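Local coordinates for protein intracellular exo-alpha-(1->5)-L-arabinofuranosidase (Bifidobacterium longum, PDB 2Y2W) that cleaves terminal alpha-(1->5)-linked arabinofuranosyl residues from branched and debranched arabinans, also acts on wheat arabinoxylan, and so takes part in plant cell wall degradation, at residues D[84-87]-D[92-95]; D[95-100]-D[153-158]; D[261-266]-D[311-316]; D[179-184]-D[208-213]. All coordinates share one frame; numbering follows the deposited sequence.

Along the chain the order is contact 1, contact 2, contact 4 and contact 3, each opening after the one before it except that the first two share Asp95 on helix 94-103. All belong to the (beta/alpha)8-barrel domain of this glycoside hydrolase. Contacts 1 and 2, with centres 10 Å apart, touch through Phe92 packed on helix 149-159 and a probable hydrogen bond from Lys158 NZ to Gln94 OE1. Contact 4 joins a helix to barrel strand 209-212, its centre 21 Å from that of contact 2. Contact 3 lies across the chain's centre from contacts 1 and 2, with its centre 42 Å and 35 Å from theirs. Contacts 1 to 3 lie in the outer helices and loops and contact 4 ties a helix to a strand, around the barrel that carries the probable catalytic residues.

Contact 1. Residues D[84-87]-D[92-95]; sequences HPTA and FRQD
A type I beta turn from His84 to Ala87 folds back onto the start of helix 94-103, where Arg93 occupies the N-cap position and its guanidinium lies flat on the His84 ring. The stack is close, with guanidinium and ring centres 3.6 Å apart and planes 19° from parallel; Arg93 NE sits over the middle of the ring, while Pro85 CD covers the other face. A bend at chi3 (72°) turns the guanidinium so that it also grips Asp95 side-on: Arg93 NE reaches Asp95 OD1 at 3.1 Å along its syn lone pair, and Arg93 NH2 forms a salt bridge to Asp95 OD2 at 3.0 Å. Thr86 OG1 adds a weak hydrogen bond to Asp95 OD1, and Gln94 N bonds to Thr86 O at 3.1 Å. A leucine in place of Arg93 would probably leave Asp95 without its charged mate and His84 without the flat group over its face. Beyond the turn, Arg93 NH1 pairs with Glu81 and His84 NE2 bonds to Gly423 O. Arg93 also bonds through its backbone to Ile79 of helix 75-79, and both Arg93 and Asp95 rest on Ala425 of strand 425-427.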
loop_
_atom_site.group_PDB
_atom_site.type_symbol
_atom_site.label_atom_id
_atom_site.label_comp_id
_atom_site.label_asym_id
_atom_site.label_seq_id
_atom_site.Cartn_x
_atom_site.Cartn_y
_atom_site.Cartn_z
ATOM N N HIS D 84 -18.994 38.294 -4.214
ATOM C CA HIS D 84 -18.172 39.433 -4.624
ATOM C C HIS D 84 -18.849 40.266 -5.724
ATOM O O HIS D 84 -19.482 39.705 -6.621
ATOM C CB HIS D 84 -16.797 38.958 -5.089
ATOM C CG HIS D 84 -15.799 40.062 -5.227
ATOM N ND1 HIS D 84 -15.651 40.788 -6.389
ATOM C CD2 HIS D 84 -14.915 40.580 -4.342
ATOM C CE1 HIS D 84 -14.710 41.699 -6.216
ATOM N NE2 HIS D 84 -14.248 41.595 -4.983
ATOM N N PRO D 85 -18.719 41.609 -5.656
ATOM C CA PRO D 85 -19.322 42.518 -6.645
ATOM C C PRO D 85 -18.946 42.266 -8.114
ATOM O O PRO D 85 -19.522 42.897 -9.002
ATOM C CB PRO D 85 -18.819 43.895 -6.201
ATOM C CG PRO D 85 -18.631 43.759 -4.742
ATOM C CD PRO D 85 -18.133 42.359 -4.526
ATOM N N THR D 86 -17.994 41.366 -8.365
ATOM C CA THR D 86 -17.581 41.020 -9.733
ATOM C C THR D 86 -17.751 39.528 -10.052
ATOM O O THR D 86 -17.341 39.061 -11.119
ATOM C CB THR D 86 -16.117 41.434 -10.029
ATOM O OG1 THR D 86 -15.225 40.723 -9.163
ATOM C CG2 THR D 86 -15.923 42.936 -9.850
ATOM N N ALA D 87 -18.364 38.790 -9.131
ATOM C CA ALA D 87 -18.580 37.356 -9.303
ATOM C C ALA D 87 -19.521 37.038 -10.464
ATOM O O ALA D 87 -20.574 37.665 -10.613
ATOM C CB ALA D 87 -19.108 36.743 -8.014
ATOM N N PHE D 92 -17.025 32.934 -9.761
ATOM C CA PHE D 92 -15.626 33.310 -9.957
ATOM C C PHE D 92 -15.489 34.823 -10.058
ATOM O O PHE D 92 -16.276 35.480 -10.745
ATOM C CB PHE D 92 -15.030 32.653 -11.210
ATOM C CG PHE D 92 -15.233 31.163 -11.286
ATOM C CD1 PHE D 92 -14.941 30.342 -10.200
ATOM C CD2 PHE D 92 -15.694 30.577 -12.462
ATOM C CE1 PHE D 92 -15.127 28.968 -10.277
ATOM C CE2 PHE D 92 -15.880 29.198 -12.549
ATOM C CZ PHE D 92 -15.596 28.394 -11.453
ATOM N N ARG D 93 -14.485 35.367 -9.373
ATOM C CA ARG D 93 -14.215 36.801 -9.402
ATOM C C ARG D 93 -13.672 37.216 -10.761
ATOM O O ARG D 93 -12.651 36.694 -11.213
ATOM C CB ARG D 93 -13.223 37.187 -8.304
ATOM C CG ARG D 93 -13.852 37.388 -6.940
ATOM C CD ARG D 93 -12.806 37.708 -5.874
ATOM N NE ARG D 93 -12.249 39.052 -6.015
ATOM C CZ ARG D 93 -11.652 39.730 -5.037
ATOM N NH1 ARG D 93 -11.534 39.205 -3.822
ATOM N NH2 ARG D 93 -11.180 40.946 -5.272
ATOM N N GLN D 94 -14.359 38.152 -11.410
ATOM C CA GLN D 94 -13.946 38.624 -12.732
ATOM C C GLN D 94 -12.720 39.523 -12.663
ATOM O O GLN D 94 -11.876 39.484 -13.558
ATOM C CB GLN D 94 -15.097 39.331 -13.462
ATOM C CG GLN D 94 -14.873 39.529 -14.970
ATOM C CD GLN D 94 -14.619 38.224 -15.722
ATOM O OE1 GLN D 94 -15.452 37.318 -15.730
ATOM N NE2 GLN D 94 -13.461 38.135 -16.365
ATOM N N ASP D 95 -12.616 40.322 -11.603
ATOM C CA ASP D 95 -11.464 41.210 -11.432
ATOM C C ASP D 95 -10.158 40.422 -11.318
ATOM O O ASP D 95 -9.114 40.859 -11.810
ATOM C CB ASP D 95 -11.652 42.173 -10.246
ATOM C CG ASP D 95 -11.895 41.459 -8.915
ATOM O OD1 ASP D 95 -12.000 40.212 -8.887
ATOM O OD2 ASP D 95 -11.985 42.164 -7.885
#

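Contact 2. Residues D[95-100]-D[153-158]; sequences DVLDLV and YRWSQK
Leu97 and Val100 of helix 94-103 meet Trp155 of helix 149-159 where two neighbouring helices of the outer layer of the (beta/alpha)8 barrel pack together. The short helical segments cross at -55° with their axes 11.5 Å apart, a separation that is bridged by side chains. No hydrogen bond spans the two segments.

The aromatic part is a CH-pi contact. Leu97 CD2 stands 4.0 Å from the centroid of the five-membered ring of Trp155 and off-centre, with NE1 as its nearest ring atom at 3.7 Å. The leucine branch and the indole run alongside each other, pointing opposite ways. Trp155 carries CG opposite its own backbone N (chi1 -173°), which sends the indole across to the other helix. Its ring also meets Phe152 at a small interplanar angle and pairs edge-to-face with Phe92.

Purely apolar packing comes from Val100, whose CG2 approaches the benzo edge of the indole near its plane, 4.1 Å from Trp155 CZ2. Val100 also touches Ile417 of strand 417-419, and its side chain is about 11 Å from that of Gln409, probably important for substrate recognition.

At the outer margin Lys158 contributes the charged end of a chain bent at chi2 and chi4. Its ammonium is held by a salt bridge to Asp88 and a hydrogen bond to Gln94, and on its way there Lys158 NZ passes Leu97 CD1 at 4.0 Å.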
loop_
_atom_site.group_PDB
_atom_site.type_symbol
_atom_site.label_atom_id
_atom_site.label_comp_id
_atom_site.label_asym_id
_atom_site.label_seq_id
_atom_site.Cartn_x
_atom_site.Cartn_y
_atom_site.Cartn_z
ATOM N N ASP D 95 -12.616 40.322 -11.603
ATOM C CA ASP D 95 -11.464 41.210 -11.432
ATOM C C ASP D 95 -10.158 40.422 -11.318
ATOM O O ASP D 95 -9.114 40.859 -11.810
ATOM C CB ASP D 95 -11.652 42.173 -10.246
ATOM C CG ASP D 95 -11.895 41.459 -8.915
ATOM O OD1 ASP D 95 -12.000 40.212 -8.887
ATOM O OD2 ASP D 95 -11.985 42.164 -7.885
ATOM N N VAL D 96 -10.237 39.254 -10.681
ATOM C CA VAL D 96 -9.101 38.349 -10.556
ATOM C C VAL D 96 -8.791 37.715 -11.910
ATOM O O VAL D 96 -7.630 37.680 -12.330
ATOM C CB VAL D 96 -9.348 37.278 -9.457
ATOM C CG1 VAL D 96 -8.320 36.155 -9.530
ATOM C CG2 VAL D 96 -9.327 37.927 -8.083
ATOM N N LEU D 97 -9.833 37.238 -12.591
ATOM C CA LEU D 97 -9.708 36.692 -13.947
ATOM C C LEU D 97 -9.086 37.685 -14.931
ATOM O O LEU D 97 -8.244 37.304 -15.750
ATOM C CB LEU D 97 -11.067 36.225 -14.474
ATOM C CG LEU D 97 -11.531 34.798 -14.179
ATOM C CD1 LEU D 97 -13.023 34.660 -14.448
ATOM C CD2 LEU D 97 -10.740 33.784 -14.997
ATOM N N ASP D 98 -9.501 38.951 -14.845
ATOM C CA ASP D 98 -8.956 40.019 -15.685
ATOM C C ASP D 98 -7.450 40.181 -15.490
ATOM O O ASP D 98 -6.714 40.365 -16.461
ATOM C CB ASP D 98 -9.672 41.351 -15.417
ATOM C CG ASP D 98 -11.094 41.386 -15.971
ATOM O OD1 ASP D 98 -11.427 40.576 -16.869
ATOM O OD2 ASP D 98 -11.884 42.236 -15.505
ATOM N N LEU D 99 -7.000 40.101 -14.238
ATOM C CA LEU D 99 -5.574 40.198 -13.919
ATOM C C LEU D 99 -4.780 38.942 -14.285
ATOM O O LEU D 99 -3.568 39.017 -14.487
ATOM C CB LEU D 99 -5.360 40.553 -12.442
ATOM C CG LEU D 99 -5.761 41.960 -11.981
ATOM C CD1 LEU D 99 -5.508 42.126 -10.496
ATOM C CD2 LEU D 99 -5.026 43.041 -12.760
ATOM N N VAL D 100 -5.458 37.799 -14.366
ATOM C CA VAL D 100 -4.819 36.555 -14.808
ATOM C C VAL D 100 -4.510 36.645 -16.299
ATOM O O VAL D 100 -3.422 36.264 -16.740
ATOM C CB VAL D 100 -5.685 35.301 -14.493
ATOM C CG1 VAL D 100 -5.123 34.050 -15.172
ATOM C CG2 VAL D 100 -5.783 35.083 -12.987
ATOM N N TYR D 153 -12.307 23.355 -13.761
ATOM C CA TYR D 153 -12.409 23.196 -15.209
ATOM C C TYR D 153 -13.144 24.386 -15.831
ATOM O O TYR D 153 -12.689 24.956 -16.822
ATOM C CB TYR D 153 -13.119 21.890 -15.584
ATOM C CG TYR D 153 -13.460 21.810 -17.055
ATOM C CD1 TYR D 153 -12.472 21.539 -18.003
ATOM C CD2 TYR D 153 -14.761 22.034 -17.502
ATOM C CE1 TYR D 153 -12.776 21.476 -19.359
ATOM C CE2 TYR D 153 -15.075 21.979 -18.854
ATOM C CZ TYR D 153 -14.078 21.697 -19.776
ATOM O OH TYR D 153 -14.379 21.642 -21.115
ATOM N N ARG D 154 -14.282 24.742 -15.239
ATOM C CA ARG D 154 -15.064 25.885 -15.687
ATOM C C ARG D 154 -14.265 27.180 -15.573
ATOM O O ARG D 154 -14.329 28.034 -16.460
ATOM C CB ARG D 154 -16.382 25.981 -14.912
ATOM C CG ARG D 154 -17.442 24.994 -15.390
ATOM C CD ARG D 154 -18.769 25.207 -14.678
ATOM N NE ARG D 154 -18.818 24.541 -13.377
ATOM C CZ ARG D 154 -19.376 23.351 -13.162
ATOM N NH1 ARG D 154 -19.941 22.681 -14.160
ATOM N NH2 ARG D 154 -19.370 22.830 -11.942
ATOM N N TRP D 155 -13.501 27.310 -14.487
ATOM C CA TRP D 155 -12.630 28.468 -14.294
ATOM C C TRP D 155 -11.562 28.534 -15.384
ATOM O O TRP D 155 -11.303 29.602 -15.946
ATOM C CB TRP D 155 -11.978 28.447 -12.908
ATOM C CG TRP D 155 -11.212 29.701 -12.600
ATOM C CD1 TRP D 155 -11.692 30.823 -11.989
ATOM C CD2 TRP D 155 -9.837 29.966 -12.905
ATOM N NE1 TRP D 155 -10.701 31.767 -11.890
ATOM C CE2 TRP D 155 -9.552 31.270 -12.444
ATOM C CE3 TRP D 155 -8.816 29.226 -13.519
ATOM C CZ2 TRP D 155 -8.285 31.855 -12.577
ATOM C CZ3 TRP D 155 -7.560 29.807 -13.653
ATOM C CH2 TRP D 155 -7.306 31.111 -13.183
ATOM N N SER D 156 -10.956 27.387 -15.679
ATOM C CA SER D 156 -9.915 27.290 -16.697
ATOM C C SER D 156 -10.442 27.530 -18.109
ATOM O O SER D 156 -9.709 28.018 -18.970
ATOM C CB SER D 156 -9.221 25.935 -16.613
ATOM O OG SER D 156 -8.676 25.732 -15.319
ATOM N N GLN D 157 -11.705 27.178 -18.344
ATOM C CA GLN D 157 -12.380 27.507 -19.600
ATOM C C GLN D 157 -12.541 29.023 -19.740
ATOM O O GLN D 157 -12.286 29.581 -20.808
ATOM C CB GLN D 157 -13.748 26.822 -19.693
ATOM C CG GLN D 157 -13.706 25.304 -19.880
ATOM C CD GLN D 157 -13.156 24.871 -21.232
ATOM O OE1 GLN D 157 -12.341 23.948 -21.316
ATOM N NE2 GLN D 157 -13.599 25.532 -22.298
ATOM N N LYS D 158 -12.956 29.672 -18.652
ATOM C CA LYS D 158 -13.108 31.127 -18.594
ATOM C C LYS D 158 -11.776 31.862 -18.742
ATOM O O LYS D 158 -11.709 32.907 -19.390
ATOM C CB LYS D 158 -13.779 31.542 -17.280
ATOM C CG LYS D 158 -15.259 31.913 -17.385
ATOM C CD LYS D 158 -15.438 33.298 -18.015
ATOM C CE LYS D 158 -16.740 33.961 -17.584
ATOM N NZ LYS D 158 -16.647 34.569 -16.224
#

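Contact 3. Residues D[261-266]-D[311-316]; sequences PTFGTW and TKFIAT
Phe263 sits in an extended conformation just before Gly264, the N-cap residue of helix 265-274 with its positive phi of 83°, and from there reaches Phe313 and Thr316 one helical turn apart on helix 307-327. The two phenyl rings form a T-shaped pair in which Phe263 supplies the edge and Phe313 the face. Their centroids are 5.0 Å apart and their planes meet at 79°. The leading atom is Phe263 CE1, which comes down toward the rim of the other ring, 3.5 Å from Phe313 CE1. On the other side of the Phe263 ring, CE2 packs against Thr316 CG2 at 3.7 Å. Thr316 presents this methyl because its hydroxyl turns back along its own helix: OG1 gives a 2.7 Å hydrogen bond to Lys312 O, a carbonyl that also accepts the helical bond from Thr316 N. That bond fixes the threonine's rotation with CG2 opposite the backbone N. Phe313 has a second aromatic neighbour, Phe338 of barrel strand 335-341, with which it pairs edge-to-face, and its side chain lies about 9 Å from that of Glu340, the probable nucleophile. Toward helix 382-397 the packing continues through Thr311 and Ile314, both resting on Thr394.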
loop_
_atom_site.group_PDB
_atom_site.type_symbol
_atom_site.label_atom_id
_atom_site.label_comp_id
_atom_site.label_asym_id
_atom_site.label_seq_id
_atom_site.Cartn_x
_atom_site.Cartn_y
_atom_site.Cartn_z
ATOM N N PRO D 261 18.554 16.647 1.323
ATOM C CA PRO D 261 19.631 15.664 1.475
ATOM C C PRO D 261 19.591 14.586 0.391
ATOM O O PRO D 261 20.600 13.923 0.137
ATOM C CB PRO D 261 19.356 15.046 2.852
ATOM C CG PRO D 261 17.907 15.287 3.100
ATOM C CD PRO D 261 17.601 16.599 2.448
ATOM N N THR D 262 18.429 14.434 -0.240
ATOM C CA THR D 262 18.218 13.443 -1.291
ATOM C C THR D 262 18.343 14.046 -2.705
ATOM O O THR D 262 18.051 13.380 -3.703
ATOM C CB THR D 262 16.855 12.721 -1.103
ATOM O OG1 THR D 262 16.755 11.620 -2.015
ATOM C CG2 THR D 262 15.674 13.680 -1.311
ATOM N N PHE D 263 18.796 15.299 -2.775
ATOM C CA PHE D 263 18.947 16.024 -4.043
ATOM C C PHE D 263 19.861 15.296 -5.025
ATOM O O PHE D 263 20.928 14.804 -4.649
ATOM C CB PHE D 263 19.463 17.444 -3.788
ATOM C CG PHE D 263 19.464 18.326 -5.008
ATOM C CD1 PHE D 263 18.274 18.650 -5.654
ATOM C CD2 PHE D 263 20.656 18.855 -5.496
ATOM C CE1 PHE D 263 18.271 19.472 -6.780
ATOM C CE2 PHE D 263 20.664 19.683 -6.618
ATOM C CZ PHE D 263 19.468 19.991 -7.262
ATOM N N GLY D 264 19.423 15.227 -6.281
ATOM C CA GLY D 264 20.167 14.529 -7.324
ATOM C C GLY D 264 19.901 13.035 -7.338
ATOM O O GLY D 264 19.455 12.488 -8.347
ATOM N N THR D 265 20.175 12.377 -6.212
ATOM C CA THR D 265 20.016 10.923 -6.086
ATOM C C THR D 265 18.551 10.476 -6.108
ATOM O O THR D 265 18.246 9.353 -6.521
ATOM C CB THR D 265 20.706 10.378 -4.816
ATOM O OG1 THR D 265 20.320 11.166 -3.683
ATOM C CG2 THR D 265 22.222 10.428 -4.964
ATOM N N TRP D 266 17.654 11.355 -5.667
ATOM C CA TRP D 266 16.219 11.110 -5.767
ATOM C C TRP D 266 15.829 10.979 -7.232
ATOM O O TRP D 266 15.263 9.966 -7.640
ATOM C CB TRP D 266 15.427 12.247 -5.112
ATOM C CG TRP D 266 13.940 12.136 -5.295
ATOM C CD1 TRP D 266 13.208 12.560 -6.370
ATOM C CD2 TRP D 266 13.004 11.568 -4.371
ATOM N NE1 TRP D 266 11.875 12.288 -6.174
ATOM C CE2 TRP D 266 11.722 11.681 -4.955
ATOM C CE3 TRP D 266 13.124 10.974 -3.107
ATOM C CZ2 TRP D 266 10.566 11.220 -4.317
ATOM C CZ3 TRP D 266 11.974 10.518 -2.472
ATOM C CH2 TRP D 266 10.712 10.644 -3.079
ATOM N N THR D 311 20.399 27.918 -11.464
ATOM C CA THR D 311 21.299 27.469 -12.532
ATOM C C THR D 311 21.926 26.110 -12.192
ATOM O O THR D 311 21.885 25.183 -13.005
ATOM C CB THR D 311 22.394 28.529 -12.842
ATOM O OG1 THR D 311 21.771 29.768 -13.205
ATOM C CG2 THR D 311 23.295 28.076 -13.986
ATOM N N LYS D 312 22.489 26.001 -10.989
ATOM C CA LYS D 312 23.004 24.729 -10.480
ATOM C C LYS D 312 21.904 23.673 -10.372
ATOM O O LYS D 312 22.115 22.516 -10.746
ATOM C CB LYS D 312 23.690 24.921 -9.124
ATOM C CG LYS D 312 25.202 24.988 -9.210
ATOM C CD LYS D 312 25.834 25.211 -7.841
ATOM C CE LYS D 312 27.278 24.699 -7.791
ATOM N NZ LYS D 312 28.164 25.315 -8.828
ATOM N N PHE D 313 20.742 24.085 -9.863
ATOM C CA PHE D 313 19.554 23.236 -9.767
ATOM C C PHE D 313 19.240 22.593 -11.123
ATOM O O PHE D 313 19.102 21.371 -11.223
ATOM C CB PHE D 313 18.356 24.075 -9.296
ATOM C CG PHE D 313 17.301 23.298 -8.549
ATOM C CD1 PHE D 313 16.793 22.099 -9.045
ATOM C CD2 PHE D 313 16.803 23.786 -7.346
ATOM C CE1 PHE D 313 15.814 21.395 -8.349
ATOM C CE2 PHE D 313 15.824 23.089 -6.643
ATOM C CZ PHE D 313 15.328 21.891 -7.146
ATOM N N ILE D 314 19.142 23.429 -12.158
ATOM C CA ILE D 314 18.866 22.981 -13.523
ATOM C C ILE D 314 19.942 22.015 -14.022
ATOM O O ILE D 314 19.621 20.963 -14.575
ATOM C CB ILE D 314 18.694 24.187 -14.494
ATOM C CG1 ILE D 314 17.365 24.901 -14.219
ATOM C CG2 ILE D 314 18.754 23.736 -15.956
ATOM C CD1 ILE D 314 17.328 26.361 -14.638
ATOM N N ALA D 315 21.207 22.368 -13.803
ATOM C CA ALA D 315 22.336 21.544 -14.243
ATOM C C ALA D 315 22.317 20.147 -13.623
ATOM O O ALA D 315 22.504 19.154 -14.326
ATOM C CB ALA D 315 23.660 22.246 -13.943
ATOM N N THR D 316 22.072 20.087 -12.316
ATOM C CA THR D 316 22.116 18.838 -11.555
ATOM C C THR D 316 20.947 17.909 -11.890
ATOM O O THR D 316 21.135 16.696 -12.039
ATOM C CB THR D 316 22.148 19.106 -10.029
ATOM O OG1 THR D 316 23.073 20.160 -9.746
ATOM C CG2 THR D 316 22.566 17.859 -9.262
#

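Contact 4. Residues D[179-184]-D[208-213]; sequences DELEYV and KMWCIG
A single side chain, the indole of Trp210, carries the strand's whole share of this contact, reaching Leu181, Val184 and Glu180 on helix 174-185. Strand 209-212 and the helical segment 179-184 run nearly antiparallel, at 162°, with axes 12.2 Å apart. Such a layer of helix against strand is expected for the beta-alpha-beta crossover that links the neighbouring parallel strands 162-167 and 209-212 of the (beta/alpha)8 barrel.

The closest approach is made by Val184 CG1, which meets the benzo edge in the plane of the ring, 3.5 Å from Trp210 CZ2 and 3.6 Å from Trp210 CH2. A chi1 of 87° places this methyl between the valine's own N and carbonyl carbon, aimed at the indole. Leu181 approaches obliquely: its CA is 3.8 Å from Trp210 CH2 and its CD1 3.9 Å from Trp210 CZ2. More distantly, Glu180 CG lies 4.3 Å from Trp210 CH2. The indole NE1 bonds to the backbone O of Ile207, in the loop just before the strand, which helps to fix the ring's rotation. With the indole cut back to an alanine, a gap is likely to open between strand and helix, and Val184 CG1 would lose the ring edge it packs on.

On the flanks, Trp210 and Leu181 both pack on Met241 of helix 227-244, and Trp210 also touches Leu165 of strand 162-167 and Leu250 of strand 249-252.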
loop_
_atom_site.group_PDB
_atom_site.type_symbol
_atom_site.label_atom_id
_atom_site.label_comp_id
_atom_site.label_asym_id
_atom_site.label_seq_id
_atom_site.Cartn_x
_atom_site.Cartn_y
_atom_site.Cartn_z
ATOM N N ASP D 179 -9.298 6.326 -11.717
ATOM C CA ASP D 179 -10.701 6.725 -11.590
ATOM C C ASP D 179 -10.911 8.183 -12.019
ATOM O O ASP D 179 -11.826 8.475 -12.793
ATOM C CB ASP D 179 -11.218 6.493 -10.161
ATOM C CG ASP D 179 -11.393 5.009 -9.816
ATOM O OD1 ASP D 179 -11.295 4.143 -10.716
ATOM O OD2 ASP D 179 -11.629 4.709 -8.624
ATOM N N GLU D 180 -10.054 9.084 -11.532
ATOM C CA GLU D 180 -10.136 10.506 -11.886
ATOM C C GLU D 180 -9.835 10.748 -13.363
ATOM O O GLU D 180 -10.444 11.614 -13.987
ATOM C CB GLU D 180 -9.213 11.360 -11.006
ATOM C CG GLU D 180 -9.282 12.857 -11.325
ATOM C CD GLU D 180 -8.752 13.747 -10.216
ATOM O OE1 GLU D 180 -7.691 13.428 -9.627
ATOM O OE2 GLU D 180 -9.398 14.785 -9.946
ATOM N N LEU D 181 -8.895 9.979 -13.908
ATOM C CA LEU D 181 -8.543 10.053 -15.322
ATOM C C LEU D 181 -9.750 9.719 -16.204
ATOM O O LEU D 181 -10.054 10.435 -17.157
ATOM C CB LEU D 181 -7.369 9.112 -15.618
ATOM C CG LEU D 181 -6.923 8.870 -17.064
ATOM C CD1 LEU D 181 -6.452 10.156 -17.736
ATOM C CD2 LEU D 181 -5.831 7.822 -17.086
ATOM N N GLU D 182 -10.430 8.628 -15.865
ATOM C CA GLU D 182 -11.636 8.196 -16.561
ATOM C C GLU D 182 -12.765 9.219 -16.411
ATOM O O GLU D 182 -13.465 9.515 -17.376
ATOM C CB GLU D 182 -12.070 6.833 -16.024
ATOM C CG GLU D 182 -13.233 6.178 -16.748
ATOM C CD GLU D 182 -13.557 4.791 -16.194
ATOM O OE1 GLU D 182 -12.716 4.217 -15.463
ATOM O OE2 GLU D 182 -14.647 4.264 -16.498
ATOM N N TYR D 183 -12.934 9.755 -15.202
ATOM C CA TYR D 183 -13.986 10.735 -14.927
ATOM C C TYR D 183 -13.770 12.018 -15.717
ATOM O O TYR D 183 -14.714 12.591 -16.266
ATOM C CB TYR D 183 -14.056 11.062 -13.431
ATOM C CG TYR D 183 -15.004 12.195 -13.097
ATOM C CD1 TYR D 183 -16.344 11.946 -12.818
ATOM C CD2 TYR D 183 -14.559 13.519 -13.068
ATOM C CE1 TYR D 183 -17.217 12.979 -12.520
ATOM C CE2 TYR D 183 -15.425 14.561 -12.773
ATOM C CZ TYR D 183 -16.752 14.284 -12.499
ATOM O OH TYR D 183 -17.613 15.310 -12.203
ATOM N N VAL D 184 -12.518 12.454 -15.770
ATOM C CA VAL D 184 -12.173 13.736 -16.355
ATOM C C VAL D 184 -12.056 13.704 -17.892
ATOM O O VAL D 184 -12.390 14.688 -18.559
ATOM C CB VAL D 184 -10.891 14.298 -15.684
ATOM C CG1 VAL D 184 -9.634 13.794 -16.370
ATOM C CG2 VAL D 184 -10.914 15.799 -15.667
ATOM N N LYS D 208 -4.044 17.052 -20.433
ATOM C CA LYS D 208 -2.837 16.388 -20.934
ATOM C C LYS D 208 -1.782 16.170 -19.855
ATOM O O LYS D 208 -1.269 15.060 -19.691
ATOM C CB LYS D 208 -2.210 17.216 -22.057
ATOM C CG LYS D 208 -2.513 16.745 -23.464
ATOM C CD LYS D 208 -1.807 17.643 -24.476
ATOM C CE LYS D 208 -1.808 17.036 -25.869
ATOM N NZ LYS D 208 -1.017 17.863 -26.824
ATOM N N MET D 209 -1.457 17.241 -19.136
ATOM C CA MET D 209 -0.352 17.239 -18.185
ATOM C C MET D 209 -0.819 16.904 -16.767
ATOM O O MET D 209 -1.691 17.579 -16.211
ATOM C CB MET D 209 0.376 18.587 -18.225
ATOM C CG MET D 209 1.796 18.558 -17.702
ATOM S SD MET D 209 2.655 20.089 -18.099
ATOM C CE MET D 209 4.167 19.889 -17.161
ATOM N N TRP D 210 -0.226 15.854 -16.202
ATOM C CA TRP D 210 -0.594 15.351 -14.881
ATOM C C TRP D 210 0.622 15.245 -13.970
ATOM O O TRP D 210 1.684 14.781 -14.392
ATOM C CB TRP D 210 -1.249 13.971 -14.987
ATOM C CG TRP D 210 -2.575 13.949 -15.683
ATOM C CD1 TRP D 210 -2.808 14.153 -17.012
ATOM C CD2 TRP D 210 -3.852 13.676 -15.090
ATOM N NE1 TRP D 210 -4.150 14.044 -17.280
ATOM C CE2 TRP D 210 -4.812 13.748 -16.119
ATOM C CE3 TRP D 210 -4.276 13.380 -13.788
ATOM C CZ2 TRP D 210 -6.170 13.535 -15.890
ATOM C CZ3 TRP D 210 -5.625 13.170 -13.561
ATOM C CH2 TRP D 210 -6.557 13.248 -14.607
ATOM N N CYS D 211 0.455 15.664 -12.719
ATOM C CA CYS D 211 1.491 15.500 -11.705
ATOM C C CYS D 211 1.185 14.304 -10.809
ATOM O O CYS D 211 0.177 14.284 -10.097
ATOM C CB CYS D 211 1.640 16.771 -10.867
ATOM S SG CYS D 211 2.127 18.207 -11.826
ATOM N N ILE D 212 2.059 13.304 -10.863
ATOM C CA ILE D 212 1.890 12.095 -10.072
ATOM C C ILE D 212 2.425 12.330 -8.659
ATOM O O ILE D 212 3.602 12.091 -8.366
ATOM C CB ILE D 212 2.552 10.871 -10.753
ATOM C CG1 ILE D 212 2.084 10.765 -12.208
ATOM C CG2 ILE D 212 2.214 9.587 -10.004
ATOM C CD1 ILE D 212 3.017 10.004 -13.113
ATOM N N GLY D 213 1.543 12.821 -7.794
ATOM C CA GLY D 213 1.893 13.140 -6.417
ATOM C C GLY D 213 2.489 14.521 -6.269
ATOM O O GLY D 213 2.701 15.228 -7.259
#